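Local coordinates for protein homoaconitase large subunit (Methanocaldococcus jannaschii, PDB 4KP2) that forms, with a small subunit, an iron-sulfur hydro-lyase that reversibly dehydrates (R)-homocitrate to cis-homoaconitate and hydrates that to homoisocitrate in 2-oxosuberate biosynthesis, at residues G55-A60 against K97-F102; I77-D82 against K109-G114; E293-P298 against Y418-S423; H299-V304 against R406-R411. One frame throughout, in Å; residues are numbered along the deposited sequence.

Contact 1 (G55-A60 against K97-F102); sequences GTTPLA and KLALEF
Thr57 and Ala99 meet methyl to methyl: CG2 of Thr57 lies 3.8 Å from CB of Ala99. The same Thr57 methyl also reaches the Phe102 ring, where CG2 stands 4.1 Å from CD2 and approaches the ring obliquely. Beside this pair, Pro58 sets its ring carbons against the facing helix, with Pro58 CB 4.1 Å from Leu98 CB and Pro58 CG 4.3 Å from Ala99 CB. Every one of these approaches is carbon on carbon, so the two segments are held by apolar packing. The small residue at Ala99 suits the closeness of the backbones, since its CA comes within 5.2 Å of the CA of Pro58.

The rotation of Thr57 explains its double use. With CG2 trans to the backbone N and OG1 beside that N (chi1 -58°), the methyl faces helix 90-106 while the hydroxyl points back to the preceding strand and loop, bonding His53 O and Thr52 OG1. Phe102 is placed by a chi1 of 174°, which carries its ring toward helix 57-67, where it also meets Tyr61 edge-to-face and packs on Leu64.

The contact therefore joins the first turn of helix 57-67 to the middle of helix 90-106, and it is buried for most of its residues. Strand 77-80 lies beneath both helices, Val79 touching Thr57 and Phe102 alike, while helix 156-165 packs on Leu59 and Ala60 through Ala156 and Met159.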
loop_
_atom_site.group_PDB
_atom_site.type_symbol
_atom_site.label_atom_id
_atom_site.label_comp_id
_atom_site.label_asym_id
_atom_site.label_seq_id
_atom_site.Cartn_x
_atom_site.Cartn_y
_atom_site.Cartn_z
ATOM N N GLY A 55 -7.093 -12.334 9.976
ATOM C CA GLY A 55 -7.984 -13.206 9.236
ATOM C C GLY A 55 -8.472 -14.386 10.054
ATOM O O GLY A 55 -9.493 -14.993 9.731
ATOM N N THR A 56 -7.746 -14.710 11.121
ATOM C CA THR A 56 -8.078 -15.874 11.938
ATOM C C THR A 56 -8.378 -15.531 13.398
ATOM O O THR A 56 -8.986 -16.329 14.112
ATOM C CB THR A 56 -6.968 -16.941 11.877
ATOM O OG1 THR A 56 -5.708 -16.348 12.212
ATOM C CG2 THR A 56 -6.887 -17.537 10.480
ATOM N N THR A 57 -7.951 -14.351 13.839
ATOM C CA THR A 57 -8.255 -13.892 15.196
ATOM C C THR A 57 -9.762 -13.768 15.479
ATOM O O THR A 57 -10.232 -14.267 16.502
ATOM C CB THR A 57 -7.529 -12.569 15.555
ATOM O OG1 THR A 57 -6.114 -12.738 15.410
ATOM C CG2 THR A 57 -7.841 -12.156 16.987
ATOM N N PRO A 58 -10.527 -13.109 14.583
ATOM C CA PRO A 58 -11.967 -13.033 14.859
ATOM C C PRO A 58 -12.635 -14.397 14.757
ATOM O O PRO A 58 -13.641 -14.644 15.422
ATOM C CB PRO A 58 -12.491 -12.121 13.744
ATOM C CG PRO A 58 -11.300 -11.393 13.245
ATOM C CD PRO A 58 -10.172 -12.350 13.372
ATOM N N LEU A 59 -12.079 -15.267 13.921
ATOM C CA LEU A 59 -12.598 -16.617 13.758
ATOM C C LEU A 59 -12.338 -17.453 15.007
ATOM O O LEU A 59 -13.166 -18.276 15.398
ATOM C CB LEU A 59 -11.974 -17.290 12.534
ATOM C CG LEU A 59 -12.679 -17.120 11.185
ATOM C CD1 LEU A 59 -12.881 -15.655 10.834
ATOM C CD2 LEU A 59 -11.895 -17.828 10.090
ATOM N N ALA A 60 -11.185 -17.231 15.630
ATOM C CA ALA A 60 -10.815 -17.955 16.840
ATOM C C ALA A 60 -11.503 -17.364 18.065
ATOM O O ALA A 60 -11.806 -18.078 19.021
ATOM C CB ALA A 60 -9.306 -17.943 17.024
ATOM N N LYS A 97 -11.992 -5.058 13.810
ATOM C CA LYS A 97 -12.659 -4.429 14.942
ATOM C C LYS A 97 -12.987 -5.478 16.000
ATOM O O LYS A 97 -12.943 -5.199 17.198
ATOM C CB LYS A 97 -13.931 -3.707 14.497
ATOM C CG LYS A 97 -14.498 -2.769 15.551
ATOM C CD LYS A 97 -15.764 -2.078 15.073
ATOM C CE LYS A 97 -16.918 -3.058 14.947
ATOM N NZ LYS A 97 -18.189 -2.370 14.589
ATOM N N LEU A 98 -13.310 -6.685 15.546
ATOM C CA LEU A 98 -13.589 -7.795 16.448
ATOM C C LEU A 98 -12.308 -8.282 17.110
ATOM O O LEU A 98 -12.309 -8.680 18.274
ATOM C CB LEU A 98 -14.251 -8.946 15.691
ATOM C CG LEU A 98 -15.711 -9.232 16.037
ATOM C CD1 LEU A 98 -16.207 -10.454 15.281
ATOM C CD2 LEU A 98 -15.869 -9.425 17.535
ATOM N N ALA A 99 -11.214 -8.250 16.355
ATOM C CA ALA A 99 -9.916 -8.657 16.875
ATOM C C ALA A 99 -9.435 -7.673 17.934
ATOM O O ALA A 99 -8.738 -8.050 18.874
ATOM C CB ALA A 99 -8.905 -8.767 15.749
ATOM N N LEU A 100 -9.811 -6.408 17.772
ATOM C CA LEU A 100 -9.470 -5.381 18.747
ATOM C C LEU A 100 -10.211 -5.610 20.059
ATOM O O LEU A 100 -9.701 -5.285 21.131
ATOM C CB LEU A 100 -9.775 -3.985 18.199
ATOM C CG LEU A 100 -8.801 -3.436 17.156
ATOM C CD1 LEU A 100 -9.259 -2.075 16.659
ATOM C CD2 LEU A 100 -7.403 -3.349 17.741
ATOM N N GLU A 101 -11.415 -6.170 19.969
ATOM C CA GLU A 101 -12.187 -6.511 21.158
ATOM C C GLU A 101 -11.461 -7.580 21.960
ATOM O O GLU A 101 -11.319 -7.470 23.177
ATOM C CB GLU A 101 -13.579 -7.015 20.777
ATOM C CG GLU A 101 -14.440 -5.999 20.051
ATOM C CD GLU A 101 -15.847 -6.508 19.801
ATOM O OE1 GLU A 101 -16.239 -7.510 20.437
ATOM O OE2 GLU A 101 -16.559 -5.908 18.970
ATOM N N PHE A 102 -11.004 -8.612 21.257
ATOM C CA PHE A 102 -10.273 -9.719 21.862
ATOM C C PHE A 102 -9.041 -9.227 22.615
ATOM O O PHE A 102 -8.800 -9.621 23.757
ATOM C CB PHE A 102 -9.864 -10.723 20.782
ATOM C CG PHE A 102 -8.989 -11.836 21.282
ATOM C CD1 PHE A 102 -9.542 -12.935 21.918
ATOM C CD2 PHE A 102 -7.616 -11.788 21.108
ATOM C CE1 PHE A 102 -8.743 -13.961 22.378
ATOM C CE2 PHE A 102 -6.809 -12.812 21.566
ATOM C CZ PHE A 102 -7.374 -13.900 22.201
#

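Contact 2 (I77-D82 against K109-G114); sequences IVVAFD and KNFHKG
Asn110 begins the pairing against Ile77 and Val78 at the edge of a parallel sheet, where strands 77-80 and 111-112, linked through helix 90-106, form a beta-alpha-beta unit; the touching parts run nearly parallel. At the centre of an inverse gamma turn, Asn110 lays its CB against Ile77 O at 3.3 Å, and its ND2 makes a weak bond to the same oxygen. Its own carbonyl does more, taking the Val79 N-H with Asn110 O and Val79 N 3.1 Å apart.

Phe111 follows, its side chain on the same sheet face as Val79. Because CG stands trans to the backbone N (chi1 171°), the ring is carried along that face, and Phe111 CD1 comes 3.6 Å from Val79 CG1. Farther out, the edge of the Phe111 ring points at the face of Phe81 in a T-shaped pair: the centroids are 5.0 Å apart, the planes meet at 78°, and Phe111 CE1 lies 3.5 Å from Phe81 CZ. Leu100 and Val103 of helix 90-106 pack on Phe111.

His112 continues on the opposite face, with Ala80. Its N donates to Val79 O at 2.6 Å, almost in line with the carbonyl, while its imidazole NE2 is bonded to Tyr127 OH. In turn His112 O accepts from Phe81 N at 3.0 Å, with an N-H...O angle of 162°.

Lys113 turns away and sends NZ to Val347 O and His344 O of the second subunit, so the residue just past this edge strand reaches across the dimer. At Gly114 the chains still touch, its CA 3.9 Å from Phe81 O.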
loop_
_atom_site.group_PDB
_atom_site.type_symbol
_atom_site.label_atom_id
_atom_site.label_comp_id
_atom_site.label_asym_id
_atom_site.label_seq_id
_atom_site.Cartn_x
_atom_site.Cartn_y
_atom_site.Cartn_z
ATOM N N ILE A 77 0.201 -15.101 24.330
ATOM C CA ILE A 77 -0.619 -14.888 23.141
ATOM C C ILE A 77 -0.145 -13.683 22.332
ATOM O O ILE A 77 0.116 -12.617 22.887
ATOM C CB ILE A 77 -2.103 -14.697 23.512
ATOM C CG1 ILE A 77 -2.621 -15.915 24.278
ATOM C CG2 ILE A 77 -2.943 -14.463 22.267
ATOM C CD1 ILE A 77 -4.050 -15.775 24.747
ATOM N N VAL A 78 -0.033 -13.861 21.019
ATOM C CA VAL A 78 0.396 -12.786 20.130
ATOM C C VAL A 78 -0.621 -12.544 19.017
ATOM O O VAL A 78 -1.057 -13.479 18.348
ATOM C CB VAL A 78 1.771 -13.091 19.500
ATOM C CG1 VAL A 78 2.159 -12.006 18.506
ATOM C CG2 VAL A 78 2.835 -13.235 20.581
ATOM N N VAL A 79 -0.999 -11.285 18.824
ATOM C CA VAL A 79 -1.912 -10.915 17.749
ATOM C C VAL A 79 -1.271 -9.877 16.833
ATOM O O VAL A 79 -0.780 -8.848 17.296
ATOM C CB VAL A 79 -3.240 -10.358 18.297
ATOM C CG1 VAL A 79 -4.159 -9.957 17.154
ATOM C CG2 VAL A 79 -3.915 -11.384 19.191
ATOM N N ALA A 80 -1.276 -10.152 15.532
ATOM C CA ALA A 80 -0.667 -9.250 14.561
ATOM C C ALA A 80 -1.481 -9.146 13.273
ATOM O O ALA A 80 -1.831 -10.156 12.662
ATOM C CB ALA A 80 0.757 -9.685 14.255
ATOM N N PHE A 81 -1.777 -7.915 12.867
ATOM C CA PHE A 81 -2.515 -7.670 11.633
ATOM C C PHE A 81 -1.544 -7.557 10.467
ATOM O O PHE A 81 -0.602 -6.764 10.513
ATOM C CB PHE A 81 -3.342 -6.386 11.741
ATOM C CG PHE A 81 -4.397 -6.422 12.812
ATOM C CD1 PHE A 81 -4.773 -7.619 13.402
ATOM C CD2 PHE A 81 -5.017 -5.256 13.226
ATOM C CE1 PHE A 81 -5.742 -7.650 14.385
ATOM C CE2 PHE A 81 -5.988 -5.281 14.208
ATOM C CZ PHE A 81 -6.351 -6.477 14.788
ATOM N N ASP A 82 -1.771 -8.343 9.420
ATOM C CA ASP A 82 -0.858 -8.355 8.283
ATOM C C ASP A 82 -1.533 -8.749 6.972
ATOM O O ASP A 82 -1.153 -8.270 5.904
ATOM C CB ASP A 82 0.323 -9.287 8.561
ATOM C CG ASP A 82 -0.104 -10.733 8.730
ATOM O OD1 ASP A 82 -1.237 -10.971 9.199
ATOM O OD2 ASP A 82 0.696 -11.631 8.392
ATOM N N LYS A 109 -1.112 -7.897 25.588
ATOM C CA LYS A 109 -0.065 -6.887 25.482
ATOM C C LYS A 109 0.787 -7.100 24.238
ATOM O O LYS A 109 1.280 -6.143 23.640
ATOM C CB LYS A 109 0.814 -6.888 26.732
ATOM C CG LYS A 109 0.079 -6.486 27.998
ATOM C CD LYS A 109 1.022 -6.424 29.186
ATOM C CE LYS A 109 0.289 -6.005 30.447
ATOM N NZ LYS A 109 1.211 -5.926 31.610
ATOM N N ASN A 110 0.952 -8.359 23.849
ATOM C CA ASN A 110 1.712 -8.696 22.655
ATOM C C ASN A 110 0.889 -8.507 21.387
ATOM O O ASN A 110 0.744 -9.432 20.589
ATOM C CB ASN A 110 2.220 -10.136 22.730
ATOM C CG ASN A 110 3.058 -10.394 23.961
ATOM O OD1 ASN A 110 3.732 -9.498 24.469
ATOM N ND2 ASN A 110 3.021 -11.627 24.452
ATOM N N PHE A 111 0.353 -7.304 21.204
ATOM C CA PHE A 111 -0.468 -7.008 20.038
ATOM C C PHE A 111 0.263 -6.103 19.057
ATOM O O PHE A 111 0.934 -5.152 19.454
ATOM C CB PHE A 111 -1.787 -6.365 20.464
ATOM C CG PHE A 111 -2.597 -5.832 19.320
ATOM C CD1 PHE A 111 -3.144 -6.692 18.383
ATOM C CD2 PHE A 111 -2.822 -4.473 19.185
ATOM C CE1 PHE A 111 -3.893 -6.206 17.329
ATOM C CE2 PHE A 111 -3.572 -3.981 18.134
ATOM C CZ PHE A 111 -4.107 -4.848 17.204
ATOM N N HIS A 112 0.125 -6.405 17.771
ATOM C CA HIS A 112 0.765 -5.618 16.728
ATOM C C HIS A 112 -0.241 -5.151 15.684
ATOM O O HIS A 112 -0.898 -5.958 15.030
ATOM C CB HIS A 112 1.889 -6.415 16.068
ATOM C CG HIS A 112 3.027 -6.721 16.991
ATOM N ND1 HIS A 112 4.105 -5.880 17.144
ATOM C CD2 HIS A 112 3.247 -7.772 17.817
ATOM C CE1 HIS A 112 4.948 -6.400 18.021
ATOM N NE2 HIS A 112 4.450 -7.547 18.443
ATOM N N LYS A 113 -0.351 -3.836 15.539
ATOM C CA LYS A 113 -1.295 -3.236 14.606
ATOM C C LYS A 113 -0.839 -3.416 13.166
ATOM O O LYS A 113 0.188 -4.041 12.902
ATOM C CB LYS A 113 -1.452 -1.749 14.911
ATOM C CG LYS A 113 -1.843 -1.458 16.344
ATOM C CD LYS A 113 -1.550 -0.016 16.713
ATOM C CE LYS A 113 -2.282 0.949 15.800
ATOM N NZ LYS A 113 -1.960 2.363 16.132
ATOM N N GLY A 114 -1.612 -2.861 12.240
ATOM C CA GLY A 114 -1.252 -2.896 10.837
ATOM C C GLY A 114 -0.017 -2.061 10.568
ATOM O O GLY A 114 0.116 -0.951 11.082
#

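Contact 3 (E293-P298 against Y418-S423); sequences EQVAVP and YIYLAS
Pro298 and Tyr420 pack closely, with the proline CD above the middle of the phenol ring, 3.5 Å from its centroid and 14° off the ring normal. This is a CH-pi contact over the face. The ring is also met by two valines: CG1 of Val297 is 3.8 Å from Tyr420 CE2, and CG1 of Val295 approaches the edge near CD2. Tyr420 is rotated so that CG lies beside the backbone N (chi1 -72°), which swings the ring across to the valines and the proline. Without the phenol ring, as with an alanine here, Pro298 CD is likely to lose the face it sits on, opening a gap beside Val295 and Val297.

Next to this cluster the backbones pair antiparallel at one bridge, Ala296 with Leu421. Ala296 N donates to Leu421 O at 2.8 Å, and Leu421 N returns a bond of 3.0 Å to Ala296 O; the CB atoms of Ala296 and Leu421 also touch at 3.7 Å. The weakly bonded strand 294-296 thereby adds an antiparallel neighbour to 418-421, an edge strand of a five-stranded parallel sheet.

Against this close region stands the partly exposed rim at Tyr418, which offers only its CB to Pro298 CG at 4.1 Å. Glu293, at the far end, is buried but has little contact with the facing segment; it turns instead to Lys425 in a salt bridge and to Asn438.

The single bridge is flanked by CA-H...O contacts, from Val295 CA to Leu421 O and Tyr420 CA to Ala296 O, and is probably supplemented by the apolar and CH-pi packing around Tyr420.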
loop_
_atom_site.group_PDB
_atom_site.type_symbol
_atom_site.label_atom_id
_atom_site.label_comp_id
_atom_site.label_asym_id
_atom_site.label_seq_id
_atom_site.Cartn_x
_atom_site.Cartn_y
_atom_site.Cartn_z
ATOM N N GLU A 293 19.306 -22.173 -11.122
ATOM C CA GLU A 293 18.314 -21.480 -10.312
ATOM C C GLU A 293 16.919 -22.031 -10.590
ATOM O O GLU A 293 16.659 -22.570 -11.666
ATOM C CB GLU A 293 18.378 -19.972 -10.556
ATOM C CG GLU A 293 19.500 -19.282 -9.795
ATOM C CD GLU A 293 20.072 -18.099 -10.544
ATOM O OE1 GLU A 293 20.761 -18.321 -11.560
ATOM O OE2 GLU A 293 19.834 -16.949 -10.117
ATOM N N GLN A 294 16.022 -21.894 -9.620
ATOM C CA GLN A 294 14.738 -22.585 -9.673
ATOM C C GLN A 294 13.530 -21.651 -9.765
ATOM O O GLN A 294 13.393 -20.714 -8.978
ATOM C CB GLN A 294 14.597 -23.508 -8.460
ATOM C CG GLN A 294 15.771 -24.458 -8.260
ATOM C CD GLN A 294 15.928 -25.451 -9.394
ATOM O OE1 GLN A 294 15.149 -26.398 -9.522
ATOM N NE2 GLN A 294 16.941 -25.242 -10.226
ATOM N N VAL A 295 12.660 -21.920 -10.735
ATOM C CA VAL A 295 11.400 -21.199 -10.889
ATOM C C VAL A 295 10.215 -22.163 -11.000
ATOM O O VAL A 295 10.135 -22.952 -11.942
ATOM C CB VAL A 295 11.416 -20.296 -12.135
ATOM C CG1 VAL A 295 10.036 -19.696 -12.377
ATOM C CG2 VAL A 295 12.464 -19.204 -11.988
ATOM N N ALA A 296 9.295 -22.089 -10.041
ATOM C CA ALA A 296 8.134 -22.977 -10.020
ATOM C C ALA A 296 7.036 -22.516 -10.976
ATOM O O ALA A 296 6.650 -21.348 -10.975
ATOM C CB ALA A 296 7.588 -23.106 -8.607
ATOM N N VAL A 297 6.532 -23.447 -11.782
ATOM C CA VAL A 297 5.511 -23.140 -12.777
ATOM C C VAL A 297 4.113 -23.521 -12.276
ATOM O O VAL A 297 3.981 -24.367 -11.389
ATOM C CB VAL A 297 5.808 -23.855 -14.116
ATOM C CG1 VAL A 297 7.225 -23.548 -14.574
ATOM C CG2 VAL A 297 5.597 -25.356 -13.986
ATOM N N PRO A 298 3.067 -22.881 -12.833
ATOM C CA PRO A 298 1.673 -23.186 -12.483
ATOM C C PRO A 298 1.338 -24.668 -12.638
ATOM O O PRO A 298 1.897 -25.324 -13.517
ATOM C CB PRO A 298 0.880 -22.368 -13.504
ATOM C CG PRO A 298 1.746 -21.211 -13.797
ATOM C CD PRO A 298 3.157 -21.722 -13.741
ATOM N N TYR A 418 -2.131 -16.754 -13.965
ATOM C CA TYR A 418 -0.972 -17.617 -13.777
ATOM C C TYR A 418 0.038 -17.033 -12.797
ATOM O O TYR A 418 0.248 -15.820 -12.751
ATOM C CB TYR A 418 -0.298 -17.898 -15.120
ATOM C CG TYR A 418 -1.232 -18.485 -16.153
ATOM C CD1 TYR A 418 -1.433 -19.857 -16.237
ATOM C CD2 TYR A 418 -1.917 -17.666 -17.042
ATOM C CE1 TYR A 418 -2.288 -20.396 -17.180
ATOM C CE2 TYR A 418 -2.773 -18.195 -17.987
ATOM C CZ TYR A 418 -2.954 -19.560 -18.052
ATOM O OH TYR A 418 -3.807 -20.089 -18.993
ATOM N N ILE A 419 0.661 -17.911 -12.016
ATOM C CA ILE A 419 1.642 -17.504 -11.017
ATOM C C ILE A 419 2.931 -18.307 -11.164
ATOM O O ILE A 419 2.895 -19.515 -11.388
ATOM C CB ILE A 419 1.097 -17.698 -9.587
ATOM C CG1 ILE A 419 -0.226 -16.954 -9.410
ATOM C CG2 ILE A 419 2.111 -17.234 -8.547
ATOM C CD1 ILE A 419 -0.836 -17.123 -8.041
ATOM N N TYR A 420 4.068 -17.630 -11.045
ATOM C CA TYR A 420 5.363 -18.299 -11.041
ATOM C C TYR A 420 6.121 -17.942 -9.767
ATOM O O TYR A 420 6.103 -16.792 -9.326
ATOM C CB TYR A 420 6.183 -17.904 -12.270
ATOM C CG TYR A 420 5.693 -18.501 -13.570
ATOM C CD1 TYR A 420 4.566 -18.002 -14.206
ATOM C CD2 TYR A 420 6.370 -19.556 -14.169
ATOM C CE1 TYR A 420 4.118 -18.541 -15.397
ATOM C CE2 TYR A 420 5.930 -20.102 -15.362
ATOM C CZ TYR A 420 4.803 -19.590 -15.971
ATOM O OH TYR A 420 4.357 -20.126 -17.157
ATOM N N LEU A 421 6.783 -18.931 -9.175
ATOM C CA LEU A 421 7.520 -18.719 -7.933
ATOM C C LEU A 421 9.025 -18.721 -8.176
ATOM O O LEU A 421 9.546 -19.598 -8.862
ATOM C CB LEU A 421 7.160 -19.795 -6.909
ATOM C CG LEU A 421 5.688 -19.899 -6.514
ATOM C CD1 LEU A 421 5.481 -21.044 -5.537
ATOM C CD2 LEU A 421 5.206 -18.589 -5.915
ATOM N N ALA A 422 9.718 -17.742 -7.603
ATOM C CA ALA A 422 11.163 -17.632 -7.772
ATOM C C ALA A 422 11.815 -16.840 -6.642
ATOM O O ALA A 422 11.164 -16.484 -5.659
ATOM C CB ALA A 422 11.493 -17.003 -9.118
ATOM N N SER A 423 13.108 -16.574 -6.795
ATOM C CA SER A 423 13.869 -15.826 -5.802
ATOM C C SER A 423 13.750 -14.328 -6.068
ATOM O O SER A 423 13.435 -13.924 -7.187
ATOM C CB SER A 423 15.339 -16.251 -5.838
ATOM O OG SER A 423 15.948 -15.886 -7.063
#

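Contact 4 (H299-V304 against R406-R411); sequences HHPDNV and RNFKGR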
loop_
_atom_site.group_PDB
_atom_site.type_symbol
_atom_site.label_atom_id
_atom_site.label_comp_id
_atom_site.label_asym_id
_atom_site.label_seq_id
_atom_site.Cartn_x
_atom_site.Cartn_y
_atom_site.Cartn_z
ATOM N N HIS A 299 0.439 -25.186 -11.803
ATOM C CA HIS A 299 -0.223 -24.394 -10.768
ATOM C C HIS A 299 0.045 -24.959 -9.378
ATOM O O HIS A 299 -0.824 -24.923 -8.509
ATOM C CB HIS A 299 -1.732 -24.346 -11.012
ATOM C CG HIS A 299 -2.118 -23.697 -12.304
ATOM N ND1 HIS A 299 -2.391 -22.350 -12.408
ATOM C CD2 HIS A 299 -2.283 -24.211 -13.546
ATOM C CE1 HIS A 299 -2.703 -22.061 -13.659
ATOM N NE2 HIS A 299 -2.646 -23.173 -14.370
ATOM N N HIS A 300 1.247 -25.488 -9.175
ATOM C CA HIS A 300 1.599 -26.091 -7.895
ATOM C C HIS A 300 3.058 -25.826 -7.539
ATOM O O HIS A 300 3.909 -25.726 -8.423
ATOM C CB HIS A 300 1.329 -27.595 -7.922
ATOM C CG HIS A 300 -0.106 -27.951 -8.165
ATOM N ND1 HIS A 300 -0.631 -28.096 -9.429
ATOM C CD2 HIS A 300 -1.123 -28.186 -7.304
ATOM C CE1 HIS A 300 -1.912 -28.408 -9.339
ATOM N NE2 HIS A 300 -2.235 -28.469 -8.060
ATOM N N PRO A 301 3.350 -25.709 -6.232
ATOM C CA PRO A 301 4.715 -25.465 -5.751
ATOM C C PRO A 301 5.669 -26.613 -6.067
ATOM O O PRO A 301 6.883 -26.426 -5.981
ATOM C CB PRO A 301 4.534 -25.345 -4.233
ATOM C CG PRO A 301 3.108 -24.968 -4.045
ATOM C CD PRO A 301 2.369 -25.678 -5.134
ATOM N N ASP A 302 5.137 -27.780 -6.420
ATOM C CA ASP A 302 5.989 -28.925 -6.735
ATOM C C ASP A 302 6.296 -29.043 -8.232
ATOM O O ASP A 302 6.469 -30.145 -8.755
ATOM C CB ASP A 302 5.408 -30.231 -6.180
ATOM C CG ASP A 302 4.208 -30.720 -6.961
ATOM O OD1 ASP A 302 3.447 -29.877 -7.479
ATOM O OD2 ASP A 302 4.028 -31.954 -7.060
ATOM N N ASN A 303 6.383 -27.902 -8.910
ATOM C CA ASN A 303 6.671 -27.881 -10.340
ATOM C C ASN A 303 7.706 -26.840 -10.763
ATOM O O ASN A 303 7.349 -25.810 -11.331
ATOM C CB ASN A 303 5.384 -27.652 -11.137
ATOM C CG ASN A 303 4.498 -28.880 -11.190
ATOM O OD1 ASN A 303 4.982 -30.010 -11.173
ATOM N ND2 ASN A 303 3.190 -28.662 -11.263
ATOM N N VAL A 304 8.982 -27.100 -10.498
ATOM C CA VAL A 304 10.030 -26.228 -11.026
ATOM C C VAL A 304 10.923 -26.903 -12.063
ATOM O O VAL A 304 11.538 -27.938 -11.805
ATOM C CB VAL A 304 10.921 -25.598 -9.929
ATOM C CG1 VAL A 304 11.386 -26.628 -8.956
ATOM C CG2 VAL A 304 12.129 -24.967 -10.557
ATOM N N ARG A 406 2.749 -19.901 -2.399
ATOM C CA ARG A 406 1.593 -20.511 -3.048
ATOM C C ARG A 406 1.624 -20.317 -4.561
ATOM O O ARG A 406 2.128 -19.310 -5.060
ATOM C CB ARG A 406 0.286 -19.971 -2.468
ATOM C CG ARG A 406 -0.335 -20.870 -1.412
ATOM C CD ARG A 406 0.353 -20.716 -0.068
ATOM N NE ARG A 406 -0.033 -19.473 0.593
ATOM C CZ ARG A 406 -1.101 -19.346 1.374
ATOM N NH1 ARG A 406 -1.891 -20.389 1.593
ATOM N NH2 ARG A 406 -1.379 -18.178 1.937
ATOM N N ASN A 407 1.069 -21.283 -5.284
ATOM C CA ASN A 407 1.158 -21.305 -6.736
ATOM C C ASN A 407 -0.148 -21.775 -7.370
ATOM O O ASN A 407 -0.250 -21.921 -8.588
ATOM C CB ASN A 407 2.310 -22.219 -7.160
ATOM C CG ASN A 407 2.686 -22.050 -8.615
ATOM O OD1 ASN A 407 2.351 -21.045 -9.238
ATOM N ND2 ASN A 407 3.384 -23.036 -9.165
ATOM N N PHE A 408 -1.152 -21.994 -6.529
ATOM C CA PHE A 408 -2.405 -22.614 -6.950
ATOM C C PHE A 408 -3.208 -21.786 -7.954
ATOM O O PHE A 408 -3.069 -20.565 -8.030
ATOM C CB PHE A 408 -3.251 -22.955 -5.725
ATOM C CG PHE A 408 -2.526 -23.794 -4.713
ATOM C CD1 PHE A 408 -1.700 -24.829 -5.118
ATOM C CD2 PHE A 408 -2.653 -23.536 -3.359
ATOM C CE1 PHE A 408 -1.027 -25.600 -4.191
ATOM C CE2 PHE A 408 -1.981 -24.301 -2.427
ATOM C CZ PHE A 408 -1.166 -25.335 -2.843
ATOM N N LYS A 409 -4.048 -22.474 -8.721
ATOM C CA LYS A 409 -4.821 -21.853 -9.791
ATOM C C LYS A 409 -5.849 -20.856 -9.264
ATOM O O LYS A 409 -6.736 -21.214 -8.490
ATOM C CB LYS A 409 -5.516 -22.930 -10.626
ATOM C CG LYS A 409 -6.234 -22.402 -11.855
ATOM C CD LYS A 409 -6.892 -23.532 -12.634
ATOM C CE LYS A 409 -5.873 -24.579 -13.059
ATOM N NZ LYS A 409 -6.505 -25.714 -13.787
ATOM N N GLY A 410 -5.726 -19.605 -9.698
ATOM C CA GLY A 410 -6.649 -18.561 -9.294
ATOM C C GLY A 410 -6.400 -18.077 -7.880
ATOM O O GLY A 410 -7.331 -17.686 -7.176
ATOM N N ARG A 411 -5.138 -18.099 -7.466
ATOM C CA ARG A 411 -4.772 -17.702 -6.112
ATOM C C ARG A 411 -4.734 -16.183 -5.956
ATOM O O ARG A 411 -5.204 -15.642 -4.954
ATOM C CB ARG A 411 -3.418 -18.299 -5.728
ATOM C CG ARG A 411 -2.981 -17.973 -4.311
ATOM C CD ARG A 411 -3.071 -19.186 -3.401
ATOM N NE ARG A 411 -4.383 -19.826 -3.447
ATOM C CZ ARG A 411 -4.765 -20.799 -2.626
ATOM N NH1 ARG A 411 -3.938 -21.237 -1.687
ATOM N NH2 ARG A 411 -5.974 -21.329 -2.737
#
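His299 turns one face of its imidazole to Lys409, whose CE stands 3.8 Å from the ring centroid and 15° off the normal, displaced toward the rim near CD2. The lysine gets there by leaving its backbone with CG trans to N (chi1 -174°) and then bending at chi3 (-58°), which folds CE over the ring while CB and CA pass the ND1 side; Lys409 CB is 3.6 Å from His299 ND1. With an alanine at His299, the lysine's aliphatic chain is likely to lose its flat support and become freer to turn.

Asn407 turns its amide toward the backbone of His300. ND2 of Asn407 donates to His300 O at 2.8 Å, approaching from above the carbonyl plane, while that oxygen lies close to the plane of the amide. A second, weak bond runs from ND2 to Val297 O.

Both segments are irregular loops shaped by turns: a type I turn from His300 to Asn303, between strands 294-296 and 304-306, and a type II turn from Phe408 to Arg411, ahead of strand 418-421. Phe408 sets CE1 3.5 Å from Pro301 CD. Its rim also faces His299 O near the ring plane, and Phe408 CA makes a CA-H...O contact of 3.2 Å to that oxygen. The His300 ring comes up obliquely, its CD2 4.0 Å from Phe408 CD1.

How the contacts relate
From the N terminus, contact 1 brings helix 57-67 back to helix 90-106, and before it closes, strand 77-80 has already opened contact 2, which ends at strand 111-112; the two therefore cross along the chain and share one helix-on-sheet core, with Ala99 CB 3.6 Å from Phe81 CZ. Much later, contact 3 opens at 293-298 and closes at 418-423. Contact 4, from 299-304 to 406-411, opens and closes within that span and touches contact 3 through a probable Val297 N to Asn303 O bond. The two groups lie in series, centres about 29 to 34 Å apart: the first on the sheet holding 77-80 and 111-112, the second at edge strand 418-421 of another.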